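Local structure of venom protein 51.1 (Lychas mucronatus, 6ATY) at residues A[3-8]-A[21-26]; A[14-19]-A[33-38]. The protein probably acts as a secreted venom neurotoxin, a compact disulfide-rich peptide that reduces the action potential of myelinated nerves. All blocks are in the same frame, centred on the assembly; numbering follows the deposited sequence.

Interaction 1. Residues A[3-8]-A[21-26]; sequences ISIGIK and RIRKYF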
ATOM      1  N   ILE A   3      -3.594  -5.865  -5.565  1.00 21.16           N
ATOM      2  CA  ILE A   3      -3.012  -5.004  -6.635  1.00 17.45           C
ATOM      3  C   ILE A   3      -1.821  -4.223  -6.109  1.00 15.21           C
ATOM      4  O   ILE A   3      -1.641  -4.152  -4.901  1.00 13.47           O
ATOM      5  CB  ILE A   3      -4.066  -4.067  -7.220  1.00 18.86           C
ATOM      6  CG1 ILE A   3      -4.467  -3.003  -6.194  1.00 20.57           C
ATOM      7  CG2 ILE A   3      -5.258  -4.897  -7.663  1.00 19.66           C
ATOM      8  CD1 ILE A   3      -4.880  -1.706  -6.797  1.00 23.24           C
ATOM      9  N   SER A   4      -0.926  -3.796  -7.003  1.00 15.05           N
ATOM     10  CA  SER A   4       0.127  -2.819  -6.682  1.00 16.02           C
ATOM     11  C   SER A   4      -0.282  -1.488  -7.244  1.00 14.25           C
ATOM     12  O   SER A   4      -0.867  -1.410  -8.351  1.00 15.01           O
ATOM     13  CB  SER A   4       1.488  -3.160  -7.337  1.00 18.70           C
ATOM     14  OG  SER A   4       1.811  -4.468  -7.118  1.00 25.89           O
ATOM     15  N   ILE A   5      -0.031  -0.437  -6.491  1.00 13.94           N
ATOM     16  CA  ILE A   5      -0.323   0.919  -6.951  1.00 14.84           C
ATOM     17  C   ILE A   5       0.938   1.695  -7.310  1.00 16.79           C
ATOM     18  O   ILE A   5       0.847   2.840  -7.673  1.00 17.30           O
ATOM     19  CB  ILE A   5      -1.159   1.721  -5.948  1.00 14.95           C
ATOM     20  CG1 ILE A   5      -0.482   1.807  -4.575  1.00 13.74           C
ATOM     21  CG2 ILE A   5      -2.552   1.108  -5.822  1.00 15.73           C
ATOM     22  CD1 ILE A   5      -1.216   2.723  -3.632  1.00 14.84           C
ATOM     23  N   GLY A   6       2.115   1.129  -7.173  1.00 17.68           N
ATOM     24  CA  GLY A   6       3.304   1.881  -7.718  1.00 23.18           C
ATOM     25  C   GLY A   6       3.668   3.173  -6.943  1.00 23.36           C
ATOM     26  O   GLY A   6       4.317   4.078  -7.468  1.00 30.79           O
ATOM     27  N   ILE A   7       3.234   3.254  -5.693  1.00 18.96           N
ATOM     28  CA  ILE A   7       3.687   4.260  -4.719  1.00 16.28           C
ATOM     29  C   ILE A   7       4.866   3.576  -4.009  1.00 14.30           C
ATOM     30  O   ILE A   7       4.788   2.398  -3.639  1.00 12.54           O
ATOM     31  CB  ILE A   7       2.563   4.600  -3.691  1.00 17.63           C
ATOM     32  CG1 ILE A   7       1.425   5.366  -4.379  1.00 19.71           C
ATOM     33  CG2 ILE A   7       3.059   5.443  -2.521  1.00 17.96           C
ATOM     34  CD1 ILE A   7       1.864   6.614  -5.131  1.00 20.80           C
ATOM     35  N   LYS A   8       5.943   4.308  -3.845  1.00 12.57           N
ATOM     36  CA  LYS A   8       7.133   3.834  -3.138  1.00 12.34           C
ATOM     37  C   LYS A   8       6.909   3.906  -1.649  1.00 10.64           C
ATOM     38  O   LYS A   8       6.307   4.859  -1.133  1.00  9.70           O
ATOM     39  CB  LYS A   8       8.325   4.697  -3.523  1.00 14.45           C
ATOM     40  CG  LYS A   8       9.663   4.106  -3.144  1.00 16.93           C
ATOM     41  CD  LYS A   8      10.793   4.812  -3.846  1.00 20.54           C
ATOM     42  CE  LYS A   8      12.150   4.376  -3.305  1.00 23.33           C
ATOM     43  NZ  LYS A   8      12.418   2.967  -3.658  1.00 27.00           N
ATOM     44  N   ARG A  21      -6.525   3.169   1.165  1.00 12.13           N
ATOM     45  CA  ARG A  21      -7.861   3.513   1.638  1.00 12.90           C
ATOM     46  C   ARG A  21      -8.404   4.730   0.915  1.00 12.79           C
ATOM     47  O   ARG A  21      -9.578   4.726   0.578  1.00 12.48           O
ATOM     48  CB  ARG A  21      -7.927   3.683   3.154  1.00 14.11           C
ATOM     49  CG  ARG A  21      -7.740   2.374   3.901  1.00 14.39           C
ATOM     50  CD  ARG A  21      -7.961   2.511   5.374  1.00 14.73           C
ATOM     51  NE  ARG A  21      -8.120   1.179   5.944  1.00 14.57           N
ATOM     52  CZ  ARG A  21      -8.314   0.921   7.239  1.00 15.24           C
ATOM     53  NH1 ARG A  21      -8.355   1.891   8.117  1.00 14.48           N
ATOM     54  NH2 ARG A  21      -8.445  -0.346   7.657  1.00 14.86           N
ATOM     55  N   ILE A  22      -7.573   5.712   0.601  1.00 13.93           N
ATOM     56  CA  ILE A  22      -8.095   6.921  -0.174  1.00 15.17           C
ATOM     57  C   ILE A  22      -8.421   6.534  -1.620  1.00 15.74           C
ATOM     58  O   ILE A  22      -9.288   7.155  -2.250  1.00 16.04           O
ATOM     59  CB  ILE A  22      -7.184   8.164  -0.110  1.00 16.61           C
ATOM     60  CG1 ILE A  22      -5.841   7.952  -0.802  1.00 17.04           C
ATOM     61  CG2 ILE A  22      -7.025   8.642   1.328  1.00 17.32           C
ATOM     62  CD1 ILE A  22      -5.053   9.236  -1.000  1.00 17.65           C
ATOM     63  N   ARG A  23      -7.835   5.410  -2.083  1.00 15.39           N
ATOM     64  CA  ARG A  23      -8.147   4.807  -3.394  1.00 16.36           C
ATOM     65  C   ARG A  23      -9.235   3.750  -3.305  1.00 17.97           C
ATOM     66  O   ARG A  23      -9.471   2.975  -4.262  1.00 18.97           O
ATOM     67  CB  ARG A  23      -6.876   4.219  -4.001  1.00 16.90           C
ATOM     68  CG  ARG A  23      -5.889   5.283  -4.393  1.00 17.23           C
ATOM     69  CD  ARG A  23      -4.591   4.625  -4.766  1.00 19.90           C
ATOM     70  NE  ARG A  23      -3.631   5.541  -5.355  1.00 21.88           N
ATOM     71  CZ  ARG A  23      -2.798   6.341  -4.685  1.00 24.24           C
ATOM     72  NH1 ARG A  23      -2.813   6.444  -3.333  1.00 22.41           N
ATOM     73  NH2 ARG A  23      -1.941   7.071  -5.395  1.00 26.66           N
ATOM     74  N   LYS A  24      -9.918   3.709  -2.160  1.00 18.04           N
ATOM     75  CA  LYS A  24     -11.072   2.870  -1.922  1.00 19.96           C
ATOM     76  C   LYS A  24     -10.775   1.392  -1.784  1.00 20.09           C
ATOM     77  O   LYS A  24     -11.646   0.584  -2.064  1.00 19.58           O
ATOM     78  CB  LYS A  24     -12.209   3.131  -2.978  1.00 22.01           C
ATOM     79  CG  LYS A  24     -12.616   4.602  -3.082  1.00 23.06           C
ATOM     80  CD  LYS A  24     -13.798   4.839  -4.003  1.00 26.64           C
ATOM     81  CE  LYS A  24     -14.278   6.282  -3.929  1.00 29.14           C
ATOM     82  NZ  LYS A  24     -15.679   6.346  -4.432  1.00 32.63           N
ATOM     83  N   TYR A  25      -9.557   1.014  -1.354  1.00 18.52           N
ATOM     84  CA  TYR A  25      -9.299  -0.331  -0.874  1.00 21.01           C
ATOM     85  C   TYR A  25      -9.390  -0.329   0.641  1.00 22.90           C
ATOM     86  O   TYR A  25      -9.394   0.738   1.268  1.00 29.44           O
ATOM     87  CB  TYR A  25      -7.934  -0.847  -1.357  1.00 22.18           C
ATOM     88  CG  TYR A  25      -7.872  -0.906  -2.859  1.00 25.32           C
ATOM     89  CD1 TYR A  25      -7.473   0.215  -3.579  1.00 28.48           C
ATOM     90  CD2 TYR A  25      -8.248  -2.048  -3.561  1.00 29.37           C
ATOM     91  CE1 TYR A  25      -7.446   0.214  -4.954  1.00 30.92           C
ATOM     92  CE2 TYR A  25      -8.232  -2.065  -4.959  1.00 31.56           C
ATOM     93  CZ  TYR A  25      -7.842  -0.904  -5.640  1.00 32.93           C
ATOM     94  OH  TYR A  25      -7.757  -0.838  -7.013  1.00 39.52           O
ATOM     95  N   PHE A  26      -9.513  -1.494   1.250  1.00 20.41           N
ATOM     96  CA  PHE A  26      -9.639  -1.556   2.698  1.00 20.63           C
ATOM     97  C   PHE A  26      -8.282  -1.568   3.357  1.00 20.02           C
ATOM     98  O   PHE A  26      -8.128  -1.065   4.467  1.00 19.70           O
ATOM     99  CB  PHE A  26     -10.376  -2.814   3.155  1.00 23.74           C
ATOM    100  CG  PHE A  26     -10.506  -2.907   4.632  1.00 24.37           C
ATOM    101  CD1 PHE A  26     -11.229  -1.945   5.325  1.00 27.43           C
ATOM    102  CD2 PHE A  26      -9.834  -3.883   5.345  1.00 26.49           C
ATOM    103  CE1 PHE A  26     -11.333  -2.009   6.711  1.00 27.34           C
ATOM    104  CE2 PHE A  26      -9.952  -3.955   6.717  1.00 27.58           C
ATOM    105  CZ  PHE A  26     -10.689  -3.002   7.394  1.00 26.24           C
TER

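Interaction 2. Residues A[14-19]-A[33-38]; sequences DLCEGQ and DTCHCS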
ATOM      1  N   ASP A  14       5.656   1.888   7.151  1.00 11.87           N
ATOM      2  CA  ASP A  14       4.747   1.456   6.092  1.00 10.73           C
ATOM      3  C   ASP A  14       3.472   2.256   6.164  1.00 10.29           C
ATOM      4  O   ASP A  14       2.594   2.028   7.037  1.00  9.43           O
ATOM      5  CB  ASP A  14       4.497  -0.042   6.208  1.00 10.48           C
ATOM      6  CG  ASP A  14       3.562  -0.601   5.154  1.00 10.44           C
ATOM      7  OD1 ASP A  14       2.896   0.173   4.385  1.00 10.78           O
ATOM      8  OD2 ASP A  14       3.505  -1.880   5.093  1.00 10.10           O
ATOM      9  N   LEU A  15       3.361   3.187   5.210  1.00 10.75           N
ATOM     10  CA  LEU A  15       2.182   4.045   5.081  1.00 11.97           C
ATOM     11  C   LEU A  15       1.250   3.706   3.884  1.00 11.93           C
ATOM     12  O   LEU A  15       0.441   4.548   3.430  1.00 11.67           O
ATOM     13  CB  LEU A  15       2.629   5.506   5.015  1.00 13.08           C
ATOM     14  CG  LEU A  15       3.540   5.971   6.159  1.00 13.60           C
ATOM     15  CD1 LEU A  15       4.001   7.419   5.940  1.00 14.64           C
ATOM     16  CD2 LEU A  15       2.886   5.826   7.524  1.00 13.94           C
ATOM     17  N   CYS A  16       1.278   2.457   3.468  1.00 10.43           N
ATOM     18  CA  CYS A  16       0.505   2.002   2.308  1.00 10.76           C
ATOM     19  C   CYS A  16      -0.999   1.889   2.602  1.00 10.72           C
ATOM     20  O   CYS A  16      -1.808   2.150   1.716  1.00 10.18           O
ATOM     21  CB  CYS A  16       1.027   0.686   1.818  1.00 10.41           C
ATOM     22  SG  CYS A  16       2.700   0.772   1.139  1.00 10.24           S
ATOM     23  N   GLU A  17      -1.374   1.515   3.836  1.00 10.98           N
ATOM     24  CA  GLU A  17      -2.815   1.412   4.166  1.00 11.75           C
ATOM     25  C   GLU A  17      -3.578   2.703   3.843  1.00 11.86           C
ATOM     26  O   GLU A  17      -4.633   2.676   3.187  1.00 10.94           O
ATOM     27  CB  GLU A  17      -3.023   1.039   5.637  1.00 13.07           C
ATOM     28  CG  GLU A  17      -4.498   0.812   5.983  1.00 13.98           C
ATOM     29  CD  GLU A  17      -4.753   0.438   7.405  1.00 16.85           C
ATOM     30  OE1 GLU A  17      -4.773  -0.790   7.691  1.00 20.91           O
ATOM     31  OE2 GLU A  17      -4.928   1.355   8.235  1.00 17.11           O
ATOM     32  N   GLY A  18      -3.041   3.834   4.258  1.00 12.33           N
ATOM     33  CA  GLY A  18      -3.679   5.150   3.974  1.00 12.83           C
ATOM     34  C   GLY A  18      -3.777   5.443   2.472  1.00 13.09           C
ATOM     35  O   GLY A  18      -4.817   5.896   1.974  1.00 13.23           O
ATOM     36  N   GLN A  19      -2.715   5.086   1.738  1.00 13.54           N
ATOM     37  CA  GLN A  19      -2.682   5.281   0.288  1.00 13.63           C
ATOM     38  C   GLN A  19      -3.727   4.415  -0.379  1.00 12.32           C
ATOM     39  O   GLN A  19      -4.347   4.830  -1.320  1.00 12.25           O
ATOM     40  CB  GLN A  19      -1.312   4.972  -0.296  1.00 14.38           C
ATOM     41  CG  GLN A  19      -0.233   5.937   0.143  1.00 16.61           C
ATOM     42  CD  GLN A  19      -0.351   7.309  -0.506  1.00 19.93           C
ATOM     43  OE1 GLN A  19      -1.073   7.519  -1.483  1.00 20.78           O
ATOM     44  NE2 GLN A  19       0.385   8.246   0.030  1.00 23.02           N
ATOM     45  N   ASP A  33       9.557  -2.424  -2.050  1.00 15.41           N
ATOM     46  CA  ASP A  33       9.460  -0.976  -1.948  1.00 15.48           C
ATOM     47  C   ASP A  33       8.265  -0.389  -2.670  1.00 13.45           C
ATOM     48  O   ASP A  33       8.286   0.772  -2.973  1.00 11.59           O
ATOM     49  CB  ASP A  33      10.772  -0.293  -2.399  1.00 18.51           C
ATOM     50  CG  ASP A  33      10.951  -0.263  -3.922  1.00 22.50           C
ATOM     51  OD1 ASP A  33      10.282  -1.028  -4.665  1.00 22.38           O
ATOM     52  OD2 ASP A  33      11.759   0.575  -4.389  1.00 29.37           O
ATOM     53  N   THR A  34       7.198  -1.178  -2.845  1.00 12.84           N
ATOM     54  CA  THR A  34       6.014  -0.747  -3.554  1.00 13.15           C
ATOM     55  C   THR A  34       4.778  -1.066  -2.746  1.00 11.88           C
ATOM     56  O   THR A  34       4.708  -2.156  -2.143  1.00 10.94           O
ATOM     57  CB  THR A  34       5.911  -1.504  -4.888  1.00 15.50           C
ATOM     58  OG1 THR A  34       7.155  -1.347  -5.591  1.00 17.46           O
ATOM     59  CG2 THR A  34       4.791  -0.951  -5.725  1.00 16.46           C
ATOM     60  N   CYS A  35       3.822  -0.119  -2.688  1.00 10.74           N
ATOM     61  CA  CYS A  35       2.521  -0.383  -2.005  1.00 10.23           C
ATOM     62  C   CYS A  35       1.615  -1.358  -2.776  1.00 10.02           C
ATOM     63  O   CYS A  35       1.367  -1.185  -4.009  1.00  9.89           O
ATOM     64  CB  CYS A  35       1.757   0.903  -1.750  1.00 10.69           C
ATOM     65  SG  CYS A  35       2.472   1.965  -0.483  1.00 11.00           S
ATOM     66  N   HIS A  36       1.133  -2.352  -2.029  1.00 10.24           N
ATOM     67  CA  HIS A  36       0.049  -3.242  -2.465  1.00 12.14           C
ATOM     68  C   HIS A  36      -1.220  -2.921  -1.705  1.00 12.89           C
ATOM     69  O   HIS A  36      -1.160  -2.470  -0.543  1.00 11.83           O
ATOM     70  CB  HIS A  36       0.456  -4.690  -2.209  1.00 13.55           C
ATOM     71  CG  HIS A  36       1.576  -5.141  -3.078  1.00 15.68           C
ATOM     72  ND1 HIS A  36       1.448  -6.165  -3.989  1.00 17.19           N
ATOM     73  CD2 HIS A  36       2.821  -4.630  -3.254  1.00 17.47           C
ATOM     74  CE1 HIS A  36       2.587  -6.318  -4.643  1.00 19.26           C
ATOM     75  NE2 HIS A  36       3.437  -5.389  -4.222  1.00 20.04           N
ATOM     76  N   CYS A  37      -2.369  -3.136  -2.358  1.00 12.65           N
ATOM     77  CA  CYS A  37      -3.679  -2.893  -1.722  1.00 12.90           C
ATOM     78  C   CYS A  37      -4.557  -4.111  -1.916  1.00 14.31           C
ATOM     79  O   CYS A  37      -4.387  -4.851  -2.886  1.00 13.04           O
ATOM     80  CB  CYS A  37      -4.390  -1.684  -2.357  1.00 12.32           C
ATOM     81  SG  CYS A  37      -3.425  -0.175  -2.449  1.00 11.88           S
ATOM     82  N   SER A  38      -5.474  -4.356  -0.989  1.00 16.22           N
ATOM     83  CA  SER A  38      -6.528  -5.348  -1.254  1.00 18.85           C
ATOM     84  C   SER A  38      -7.828  -4.935  -0.619  1.00 18.21           C
ATOM     85  O   SER A  38      -7.835  -4.068   0.280  1.00 17.47           O
ATOM     86  CB  SER A  38      -6.116  -6.734  -0.763  1.00 22.60           C
ATOM     87  OG  SER A  38      -5.331  -6.655   0.405  1.00 26.61           O
TER

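Interaction 1. Residues A[3-8]-A[21-26]
The backbones of strand 3-8 and of the turn that follows helix 16-22 stay well apart, with the CA atoms of Ile-5 and Arg-23 9.4 Å from each other and those of Ile-3 and Tyr-25 9.7 Å. Side chains alone bridge this gap, burying 219 Å² in total, and Ile-3, Ile-5 and Ile-7 all start off toward the turn. Arg-23 lies with its chain extended from CG to NE, and the methyl end of Ile-5 rests over one face of its guanidinium, with CD1 3.8 Å above the plane and displaced toward the rim. The same CD1 is 4.0 Å from CD of Arg-23, so it meets the methylene chain as well as the flat head. Ile-7 reaches the far end of the arginine, where its CD1 approaches NH2 at 3.8 Å. NH1 of Arg-23 is hydrogen-bonded to Gln-19 OE1, which helps to hold the guanidinium beside the two isoleucines. Ile-3 meets Tyr-25 nearly at right angles. With chi1 at 69°, its CG1 stands between the backbone N and the carbonyl carbon, and CD1 extends to the phenol end of the ring, 3.3 Å from CZ. That spacing is tight for carbon against carbon, and the exact placement of the methyl is doubtful. The turn has its own order: Lys-24, at positive phi (72°), is the C-prime residue of a Schellman motif, in which Lys-24 N bonds to Arg-21 O at 2.9 Å and Tyr-25 N to Cys-20 O. An edge strand thus packs on the turn just after the helix, within a chain whose strand-helix-strand-strand order and two disulfides from helix to strand 34-38 mark the cysteine-stabilised alpha/beta fold of scorpion toxins.

Interaction 2. Residues A[14-19]-A[33-38]
The disulfide between Cys-16 and Cys-35 is one of the two bonds that tie helix 16-22 to strand 34-38 in the cysteine-stabilised alpha/beta motif of scorpion toxins; the other, Cys-20 to Cys-37, lies one helical turn farther along and two residues on in the strand. Cys-16 SG and Cys-35 SG are 2.0 Å apart, and the CA atoms of the two residues are 5.3 Å apart. Similar first torsions, chi1 -66° at Cys-16 and -71° at Cys-35, put each sulfur beside its own backbone N and send it across to the other segment. The torsion about the S-S bond is -78°, near the 90° magnitude that disulfides prefer and consistent with a relaxed link as far as this torsion shows. Across it, CB of Cys-16 and CB of Cys-35 are 3.6 Å from each other. The helix start that carries Cys-16 is held by Asp-14: its OD1, met nearly along the C-O axis, accepts from Cys-16 N at 2.9 Å, forming an Asx turn around Leu-15 at the N-cap position. The second oxygen, OD2, accepts from Cys-30 N, so this one carboxylate joins the helix start to strand 27-31. Both cysteines are buried and their bond is the sole touch between residues 14-19 and 33-38, so the local helix-to-strand spacing probably depends on the oxidised state, together with the neighbouring Cys-20 to Cys-37 bond.

Interactions 1 and 2 have centres 6 Å apart. The first turn of helix 16-22 serves interaction 2; the turn just after its end, through Arg-23 and Tyr-25, serves interaction 1. Their segments alternate along the chain: 3-8, 14-19, 21-26, 33-38. Strands 3-8 and 34-38 are antiparallel neighbours, with 34-38 central in the three-stranded sheet, so both contacts join the helix or the turn that ends it to one sheet. The strands are tied by Ile-3 O and Cys-37 N (2.8 Å, a probable hydrogen bond) and by a salt bridge between Lys-8 NZ and Asp-33 OD2 (2.6 Å). In this 39-residue chain the buried disulfide holds the small core, and the surface contact probably adds side-chain cover at its edge.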